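Local structure of P43 (6QIX) at residues N207-S210 with H211-H215; K267-G270 with K271-P275; D254-D257 with G258-P261. The protein is the major secreted protein of the whipworm Trichuris muris, tethers to matrix and inhibits the function of interleukin-13. All coordinates share one frame; numbering follows the deposited sequence.

Interaction 1. Residues N207-S210 with H211-H215; sequences NIVS and HVYDH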
ATOM      1  N   ASN A 207      18.502  11.308  -1.340  1.00 22.83           N
ATOM      2  CA  ASN A 207      18.263  12.026  -0.093  1.00 23.25           C
ATOM      3  C   ASN A 207      17.116  11.391   0.681  1.00 22.05           C
ATOM      4  O   ASN A 207      17.171  11.282   1.916  1.00 21.83           O
ATOM      5  CB  ASN A 207      17.947  13.499  -0.332  1.00 27.61           C
ATOM      6  CG  ASN A 207      19.132  14.283  -0.791  1.00 33.34           C
ATOM      7  OD1 ASN A 207      20.225  13.743  -0.943  1.00 33.94           O
ATOM      8  ND2 ASN A 207      18.927  15.578  -1.027  1.00 33.10           N
ATOM      9  N   ILE A 208      16.070  10.953  -0.016  1.00 19.53           N
ATOM     10  CA  ILE A 208      14.966  10.268   0.665  1.00 18.83           C
ATOM     11  C   ILE A 208      15.478   9.026   1.379  1.00 17.85           C
ATOM     12  O   ILE A 208      15.139   8.762   2.537  1.00 17.08           O
ATOM     13  CB  ILE A 208      13.854   9.912  -0.339  1.00 17.37           C
ATOM     14  CG1 ILE A 208      13.149  11.162  -0.863  1.00 17.89           C
ATOM     15  CG2 ILE A 208      12.802   9.003   0.287  1.00 17.75           C
ATOM     16  CD1 ILE A 208      12.188  10.911  -1.967  1.00 19.79           C
ATOM     17  N   VAL A 209      16.301   8.237   0.686  1.00 19.14           N
ATOM     18  CA  VAL A 209      16.838   7.003   1.250  1.00 20.62           C
ATOM     19  C   VAL A 209      17.696   7.318   2.466  1.00 19.97           C
ATOM     20  O   VAL A 209      17.553   6.696   3.519  1.00 21.64           O
ATOM     21  CB  VAL A 209      17.636   6.236   0.182  1.00 22.91           C
ATOM     22  CG1 VAL A 209      18.450   5.103   0.794  1.00 23.92           C
ATOM     23  CG2 VAL A 209      16.700   5.700  -0.835  1.00 22.88           C
ATOM     24  N   SER A 210      18.586   8.296   2.345  1.00 19.65           N
ATOM     25  CA  SER A 210      19.452   8.612   3.470  1.00 21.78           C
ATOM     26  C   SER A 210      18.639   9.079   4.658  1.00 20.67           C
ATOM     27  O   SER A 210      18.958   8.756   5.799  1.00 21.89           O
ATOM     28  CB  SER A 210      20.481   9.669   3.062  1.00 25.40           C
ATOM     29  OG  SER A 210      21.306   9.097   2.077  1.00 34.63           O
ATOM     30  N   HIS A 211      17.556   9.810   4.412  1.00 22.36           N
ATOM     31  CA  HIS A 211      16.739  10.320   5.513  1.00 21.82           C
ATOM     32  C   HIS A 211      15.999   9.190   6.204  1.00 20.64           C
ATOM     33  O   HIS A 211      15.825   9.208   7.434  1.00 21.19           O
ATOM     34  CB  HIS A 211      15.756  11.378   5.004  1.00 26.07           C
ATOM     35  CG  HIS A 211      16.317  12.770   5.009  1.00 33.37           C
ATOM     36  ND1 HIS A 211      16.446  13.531   3.867  1.00 34.98           N
ATOM     37  CD2 HIS A 211      16.787  13.538   6.024  1.00 36.56           C
ATOM     38  CE1 HIS A 211      16.957  14.712   4.174  1.00 36.77           C
ATOM     39  NE2 HIS A 211      17.170  14.745   5.476  1.00 40.70           N
ATOM     40  N   VAL A 212      15.619   8.158   5.457  1.00 20.58           N
ATOM     41  CA  VAL A 212      14.961   7.028   6.095  1.00 19.72           C
ATOM     42  C   VAL A 212      15.945   6.281   6.992  1.00 20.27           C
ATOM     43  O   VAL A 212      15.614   5.921   8.126  1.00 20.89           O
ATOM     44  CB  VAL A 212      14.321   6.121   5.035  1.00 22.17           C
ATOM     45  CG1 VAL A 212      13.841   4.891   5.668  1.00 23.46           C
ATOM     46  CG2 VAL A 212      13.156   6.834   4.390  1.00 24.90           C
ATOM     47  N   TYR A 213      17.171   6.052   6.510  1.00 22.01           N
ATOM     48  CA  TYR A 213      18.188   5.437   7.352  1.00 22.43           C
ATOM     49  C   TYR A 213      18.396   6.239   8.630  1.00 21.96           C
ATOM     50  O   TYR A 213      18.547   5.671   9.722  1.00 22.53           O
ATOM     51  CB  TYR A 213      19.518   5.346   6.591  1.00 25.88           C
ATOM     52  CG  TYR A 213      19.550   4.331   5.460  1.00 29.66           C
ATOM     53  CD1 TYR A 213      18.847   3.157   5.538  1.00 35.73           C
ATOM     54  CD2 TYR A 213      20.288   4.559   4.320  1.00 30.45           C
ATOM     55  CE1 TYR A 213      18.888   2.217   4.499  1.00 36.93           C
ATOM     56  CE2 TYR A 213      20.331   3.659   3.306  1.00 32.08           C
ATOM     57  CZ  TYR A 213      19.629   2.482   3.398  1.00 32.83           C
ATOM     58  OH  TYR A 213      19.675   1.578   2.365  1.00 33.68           O
ATOM     59  N   ASP A 214      18.446   7.563   8.505  0.64 20.43           N
ATOM     60  CA  ASP A 214      18.728   8.399   9.665  0.64 23.27           C
ATOM     61  C   ASP A 214      17.530   8.458  10.610  0.64 22.08           C
ATOM     62  O   ASP A 214      17.679   8.321  11.829  0.64 23.16           O
ATOM     63  CB  ASP A 214      19.140   9.797   9.206  0.64 26.24           C
ATOM     64  CG  ASP A 214      19.473  10.715  10.366  0.64 30.73           C
ATOM     65  OD1 ASP A 214      20.463  10.454  11.084  0.64 32.45           O
ATOM     66  OD2 ASP A 214      18.750  11.718  10.542  0.64 35.14           O
ATOM     67  N   HIS A 215      16.332   8.660  10.071  1.00 20.62           N
ATOM     68  CA  HIS A 215      15.159   8.833  10.919  1.00 18.18           C
ATOM     69  C   HIS A 215      14.786   7.553  11.635  1.00 19.98           C
ATOM     70  O   HIS A 215      14.316   7.584  12.795  1.00 20.99           O
ATOM     71  CB  HIS A 215      13.984   9.285  10.068  1.00 19.29           C
ATOM     72  CG  HIS A 215      12.798   9.688  10.870  1.00 19.30           C
ATOM     73  ND1 HIS A 215      12.819  10.777  11.706  1.00 21.86           N
ATOM     74  CD2 HIS A 215      11.561   9.154  10.980  1.00 19.97           C
ATOM     75  CE1 HIS A 215      11.640  10.914  12.279  1.00 22.52           C
ATOM     76  NE2 HIS A 215      10.847   9.974  11.821  1.00 18.60           N
TER

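Interaction 2. Residues K267-G270 with K271-P275; sequences KSCG and KDDCP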
ATOM      1  N   LYS A 267       2.860  10.077   5.425  1.00 12.25           N
ATOM      2  CA  LYS A 267       1.882  11.148   5.478  1.00 13.48           C
ATOM      3  C   LYS A 267       2.324  12.227   4.500  1.00 13.26           C
ATOM      4  O   LYS A 267       3.382  12.846   4.690  1.00 15.25           O
ATOM      5  CB  LYS A 267       1.755  11.688   6.917  1.00 14.15           C
ATOM      6  CG  LYS A 267       0.727  12.821   7.082  1.00 15.45           C
ATOM      7  CD  LYS A 267       0.430  13.079   8.580  1.00 20.27           C
ATOM      8  CE  LYS A 267      -0.456  14.240   8.754  1.00 25.09           C
ATOM      9  NZ  LYS A 267       0.309  15.470   8.957  1.00 31.43           N
ATOM     10  N   SER A 268       1.490  12.489   3.476  1.00 12.89           N
ATOM     11  CA  SER A 268       1.843  13.481   2.465  1.00 13.73           C
ATOM     12  C   SER A 268       1.873  14.883   3.067  1.00 11.93           C
ATOM     13  O   SER A 268       1.209  15.175   4.067  1.00 12.95           O
ATOM     14  CB  SER A 268       0.832  13.489   1.319  1.00 19.15           C
ATOM     15  OG  SER A 268       0.752  12.197   0.797  1.00 26.15           O
ATOM     16  N   CYS A 269       2.636  15.754   2.432  1.00 11.20           N
ATOM     17  CA  CYS A 269       2.712  17.142   2.878  1.00 13.13           C
ATOM     18  C   CYS A 269       1.891  18.028   1.972  1.00 14.00           C
ATOM     19  O   CYS A 269       2.009  17.934   0.747  1.00 15.52           O
ATOM     20  CB  CYS A 269       4.151  17.630   2.901  1.00 15.16           C
ATOM     21  SG  CYS A 269       5.108  16.726   4.191  1.00 15.27           S
ATOM     22  N   GLY A 270       1.101  18.903   2.573  1.00 13.45           N
ATOM     23  CA  GLY A 270       0.343  19.909   1.831  1.00 14.57           C
ATOM     24  C   GLY A 270       0.632  21.334   2.237  1.00 15.20           C
ATOM     25  O   GLY A 270       1.707  21.653   2.787  1.00 15.32           O
ATOM     26  N   LYS A 271      -0.355  22.200   1.957  1.00 15.86           N
ATOM     27  CA  LYS A 271      -0.115  23.628   2.077  1.00 16.94           C
ATOM     28  C   LYS A 271       0.131  24.075   3.518  1.00 18.15           C
ATOM     29  O   LYS A 271       0.679  25.170   3.717  1.00 18.38           O
ATOM     30  CB  LYS A 271      -1.281  24.409   1.455  1.00 17.03           C
ATOM     31  CG  LYS A 271      -2.535  24.442   2.305  1.00 21.09           C
ATOM     32  CD  LYS A 271      -3.688  25.126   1.549  1.00 24.79           C
ATOM     33  CE  LYS A 271      -4.866  25.325   2.425  1.00 32.55           C
ATOM     34  NZ  LYS A 271      -5.930  26.108   1.712  1.00 40.57           N
ATOM     35  N   ASP A 272      -0.237  23.281   4.521  1.00 15.78           N
ATOM     36  CA  ASP A 272       0.077  23.668   5.896  1.00 16.13           C
ATOM     37  C   ASP A 272       1.424  23.110   6.341  1.00 14.53           C
ATOM     38  O   ASP A 272       1.860  23.380   7.469  1.00 16.96           O
ATOM     39  CB  ASP A 272      -1.035  23.220   6.861  1.00 21.97           C
ATOM     40  CG  ASP A 272      -2.338  24.007   6.675  1.00 28.01           C
ATOM     41  OD1 ASP A 272      -2.328  25.138   6.134  1.00 26.09           O
ATOM     42  OD2 ASP A 272      -3.415  23.463   7.001  1.00 33.14           O
ATOM     43  N   ASP A 273       2.081  22.316   5.489  1.00 15.43           N
ATOM     44  CA  ASP A 273       3.395  21.734   5.787  1.00 14.48           C
ATOM     45  C   ASP A 273       4.530  22.501   5.130  1.00 14.31           C
ATOM     46  O   ASP A 273       5.560  22.747   5.768  1.00 13.44           O
ATOM     47  CB  ASP A 273       3.423  20.264   5.340  1.00 15.07           C
ATOM     48  CG  ASP A 273       2.417  19.444   6.072  1.00 12.82           C
ATOM     49  OD1 ASP A 273       2.597  19.294   7.304  1.00 15.10           O
ATOM     50  OD2 ASP A 273       1.436  18.943   5.479  1.00 15.13           O
ATOM     51  N   CYS A 274       4.367  22.920   3.872  1.00 13.95           N
ATOM     52  CA  CYS A 274       5.297  23.881   3.275  1.00 15.70           C
ATOM     53  C   CYS A 274       4.525  24.710   2.262  1.00 13.98           C
ATOM     54  O   CYS A 274       3.482  24.267   1.776  1.00 14.99           O
ATOM     55  CB  CYS A 274       6.541  23.235   2.638  1.00 20.66           C
ATOM     56  SG  CYS A 274       6.420  22.664   0.916  1.00 22.24           S
ATOM     57  N   PRO A 275       4.976  25.911   1.954  1.00 12.58           N
ATOM     58  CA  PRO A 275       4.067  26.837   1.232  1.00 15.35           C
ATOM     59  C   PRO A 275       3.716  26.383  -0.186  1.00 17.09           C
ATOM     60  O   PRO A 275       2.626  26.722  -0.676  1.00 21.42           O
ATOM     61  CB  PRO A 275       4.819  28.175   1.249  1.00 21.80           C
ATOM     62  CG  PRO A 275       6.055  27.982   1.976  1.00 19.55           C
ATOM     63  CD  PRO A 275       6.095  26.618   2.620  1.00 15.30           C
TER
HETATM   64  O   HOH W   1       1.901  16.331   6.651  1.00 15.97           O

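Interaction 3. Residues D254-D257 with G258-P261; sequences DKKD and GCFP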
ATOM      1  N   ASP A 254      13.777  -6.054  16.538  1.00 24.68           N
ATOM      2  CA  ASP A 254      15.020  -6.758  16.274  1.00 27.49           C
ATOM      3  C   ASP A 254      14.864  -7.772  15.141  1.00 27.10           C
ATOM      4  O   ASP A 254      13.782  -8.303  14.890  1.00 26.86           O
ATOM      5  CB  ASP A 254      15.484  -7.509  17.533  1.00 31.18           C
ATOM      6  CG  ASP A 254      16.283  -6.648  18.473  1.00 38.84           C
ATOM      7  OD1 ASP A 254      16.527  -5.455  18.129  1.00 42.59           O
ATOM      8  OD2 ASP A 254      16.678  -7.191  19.554  1.00 41.15           O
ATOM      9  N   LYS A 255      15.976  -8.089  14.488  1.00 28.95           N
ATOM     10  CA  LYS A 255      15.925  -9.063  13.410  1.00 32.76           C
ATOM     11  C   LYS A 255      15.648 -10.437  13.988  1.00 29.82           C
ATOM     12  O   LYS A 255      15.978 -10.738  15.145  1.00 30.62           O
ATOM     13  CB  LYS A 255      17.231  -9.074  12.612  1.00 40.91           C
ATOM     14  CG  LYS A 255      17.346  -7.878  11.634  1.00 48.52           C
ATOM     15  CD  LYS A 255      18.602  -7.942  10.762  1.00 55.45           C
ATOM     16  CE  LYS A 255      19.458  -6.686  10.939  1.00 60.25           C
ATOM     17  NZ  LYS A 255      19.819  -6.421  12.378  1.00 62.22           N
ATOM     18  N   LYS A 256      15.024 -11.271  13.164  1.00 25.95           N
ATOM     19  CA  LYS A 256      14.706 -12.642  13.507  1.00 26.69           C
ATOM     20  C   LYS A 256      14.222 -13.304  12.227  1.00 27.47           C
ATOM     21  O   LYS A 256      13.460 -12.693  11.477  1.00 29.21           O
ATOM     22  CB  LYS A 256      13.641 -12.748  14.605  1.00 28.21           C
ATOM     23  CG  LYS A 256      13.581 -14.176  15.212  1.00 32.60           C
ATOM     24  CD  LYS A 256      12.515 -14.277  16.283  1.00 35.51           C
ATOM     25  CE  LYS A 256      12.346 -15.723  16.747  1.00 38.09           C
ATOM     26  NZ  LYS A 256      11.490 -15.782  17.959  1.00 37.37           N
ATOM     27  N   ASP A 257      14.655 -14.538  11.972  1.00 27.40           N
ATOM     28  CA  ASP A 257      14.234 -15.157  10.726  1.00 27.12           C
ATOM     29  C   ASP A 257      12.711 -15.197  10.652  1.00 23.67           C
ATOM     30  O   ASP A 257      12.029 -15.504  11.639  1.00 24.71           O
ATOM     31  CB  ASP A 257      14.803 -16.566  10.596  1.00 30.76           C
ATOM     32  CG  ASP A 257      14.501 -17.190   9.235  1.00 36.02           C
ATOM     33  OD1 ASP A 257      14.766 -16.521   8.207  1.00 34.05           O
ATOM     34  OD2 ASP A 257      13.988 -18.336   9.196  1.00 40.36           O
ATOM     35  N   GLY A 258      12.177 -14.872   9.468  1.00 21.80           N
ATOM     36  CA  GLY A 258      10.753 -14.857   9.240  1.00 20.48           C
ATOM     37  C   GLY A 258      10.098 -13.550   9.611  1.00 18.09           C
ATOM     38  O   GLY A 258       8.882 -13.403   9.420  1.00 22.09           O
ATOM     39  N   CYS A 259      10.872 -12.580  10.093  1.00 17.08           N
ATOM     40  CA  CYS A 259      10.315 -11.352  10.651  1.00 17.24           C
ATOM     41  C   CYS A 259      11.046 -10.157  10.065  1.00 16.86           C
ATOM     42  O   CYS A 259      12.221  -9.936  10.387  1.00 20.28           O
ATOM     43  CB  CYS A 259      10.461 -11.320  12.181  1.00 19.42           C
ATOM     44  SG  CYS A 259       9.766 -12.740  13.086  1.00 23.76           S
ATOM     45  N   PHE A 260      10.339  -9.330   9.300  1.00 15.92           N
ATOM     46  CA  PHE A 260      11.025  -8.167   8.768  1.00 15.49           C
ATOM     47  C   PHE A 260      11.079  -7.104   9.859  1.00 14.96           C
ATOM     48  O   PHE A 260      10.078  -6.878  10.527  1.00 17.60           O
ATOM     49  CB  PHE A 260      10.266  -7.609   7.542  1.00 15.06           C
ATOM     50  CG  PHE A 260      11.048  -6.628   6.752  1.00 13.89           C
ATOM     51  CD1 PHE A 260      12.015  -7.061   5.866  1.00 15.79           C
ATOM     52  CD2 PHE A 260      10.798  -5.263   6.885  1.00 14.76           C
ATOM     53  CE1 PHE A 260      12.722  -6.162   5.113  1.00 17.19           C
ATOM     54  CE2 PHE A 260      11.540  -4.346   6.174  1.00 15.46           C
ATOM     55  CZ  PHE A 260      12.487  -4.799   5.269  1.00 16.60           C
ATOM     56  N   PRO A 261      12.199  -6.400  10.014  1.00 17.35           N
ATOM     57  CA  PRO A 261      12.381  -5.554  11.206  1.00 18.47           C
ATOM     58  C   PRO A 261      11.788  -4.149  11.173  1.00 17.94           C
ATOM     59  O   PRO A 261      11.662  -3.535  12.246  1.00 20.26           O
ATOM     60  CB  PRO A 261      13.907  -5.443  11.317  1.00 17.73           C
ATOM     61  CG  PRO A 261      14.350  -5.548   9.885  1.00 19.86           C
ATOM     62  CD  PRO A 261      13.460  -6.566   9.266  1.00 19.62           C
TER
HETATM   63  O   HOH W   2      12.075  -8.415  12.787  1.00 22.40           O
HETATM   64  O   HOH W   3      15.000 -10.294  10.276  1.00 23.96           O

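Interaction 1. Residues N207-S210 with H211-H215
Val209 and Tyr213, one turn apart on the alpha-helix 205-216, make the close part of this contact. Their side chains lie next to each other and point the same way, with CG1 of Val209 meeting CE2 of the Tyr213 ring at 3.5 Å. With Val209 CG1 anti to the backbone N (chi1 168°), this methyl reaches along the helix to the ring, while the carbonyl O of Val209 lies over one ring face. That same oxygen accepts the Tyr213 N-H in an almost straight bond of 3.1 Å (171° at the hydrogen). The Tyr213 hydroxyl is hydrogen-bonded to Glu226, which fixes the far end of the ring. Ile208 is buried against Phe246 of strand 246-252.

The side carrying Ser210, His211 and Asp214 is exposed, and no side chain there packs on another across the contact as closely as Val209 on Tyr213. Ser210 OG is hydrogen-bonded to the carbonyl O of Lys206, and Asp214 N to Ser210 O at 3.0 Å. On this looser side, Asn207 O takes the backbone N of His211 at 2.9 Å and, by a weak and bent bond, ND1 of the His211 ring at 3.1 Å.

Interaction 2. Residues K267-G270 with K271-P275
The carbonyl O of Gly270 is gripped by two backbone N-H groups of the turn that follows it. Asp273 N reaches this oxygen at 2.8 Å from well above the carbonyl plane. Cys274 N approaches the same Gly270 O almost head-on, at 3.1 Å with a C=O...N angle of 170°. Two donors arriving from such different directions fix the orientation of the Gly270 peptide.

Asp273 also answers from its side chain. Its CG sits beside its own backbone N and anti to its carbonyl carbon (chi1 -62°), which carries the carboxylate back along the incoming chain. There OD2 accepts the Gly270 N-H at 2.9 Å through its anti lone pair. Gly270 is thus held at both N and O by the one aspartate. The backbone angles of Lys271 and Asp272 are those of a type I beta turn, placed just after strand 262-268 ends, and the Cys274 bond extends it by one residue.

Nearer the backbone, CB of Asp273 packs on CB of Cys269 at 3.7 Å; Cys269 is tied to Cys200, and Cys274 to Cys277, by disulfides. OD1 of Asp273 forms a salt bridge with Arg247, which probably favours the charged carboxylate. Lys267, in a cation-pi contact with Trp197, keeps its NZ 4.8 Å from Asp273 OD1. One water links the two side chains: it accepts from Lys267 NZ at 2.9 Å, donates to Ser268 O and, weakly, to Asp273 OD2.

Interaction 3. Residues D254-D257 with G258-P261
A type II beta turn from Lys256 to Cys259 reverses the chain at the tip of the connection between strands 246-252 and 262-268. Its closing bond runs from Cys259 N to Lys256 O, 2.9 Å long and bent to 137° at the hydrogen. Gly258 occupies the third position with a positive phi of 86°, where a CB would collide with the carbonyl O of Asp257.

Next to the turn, Cys259 directs its CB toward the opposing arm, and its SG lies 4.2 Å from Lys256 CB before continuing into the disulfide with Cys188. The extended Lys256 chain leads away, and its NZ is hydrogen-bonded to the carbonyl O of Asp187. Farther back, the Lys255 side chain crosses that of Pro261 at a slant, CG to CG 4.2 Å. Between the two arms Cys259 O receives hydrogen bonds from two waters. One bridges to Asp254 O, lying 2.7 Å from that atom; the other accepts from Lys256 N at 3.0 Å.

Within residues 254-261, then, the arms share a single direct hydrogen bond, at the tip, and water bound to the Cys259 carbonyl bridges the next interval, before direct backbone bonding returns between Arg253 and Pro261.

All three contacts relate to the two-stranded antiparallel pair 246-252 and 262-268. Interaction 3 forms the connection between these strands, interaction 2 begins where the second one ends, and the helix of interaction 1 packs against the first through Ile208 and His215. Interactions 2 and 3 accordingly lie far apart, with centres 34 Å and nearest atoms about 17 Å from each other. Interaction 1 lies roughly between, off the direct line, its centre 19 Å from that of interaction 2 and 21 Å from that of interaction 3, nearest atoms about 10 Å from each. A calcium ion sits about 4 Å from the Asp273 side chain; hexaethylene glycol, probably from the crystallisation liquor, is found about 4 Å from the side chain of Tyr213 and likewise of Pro261.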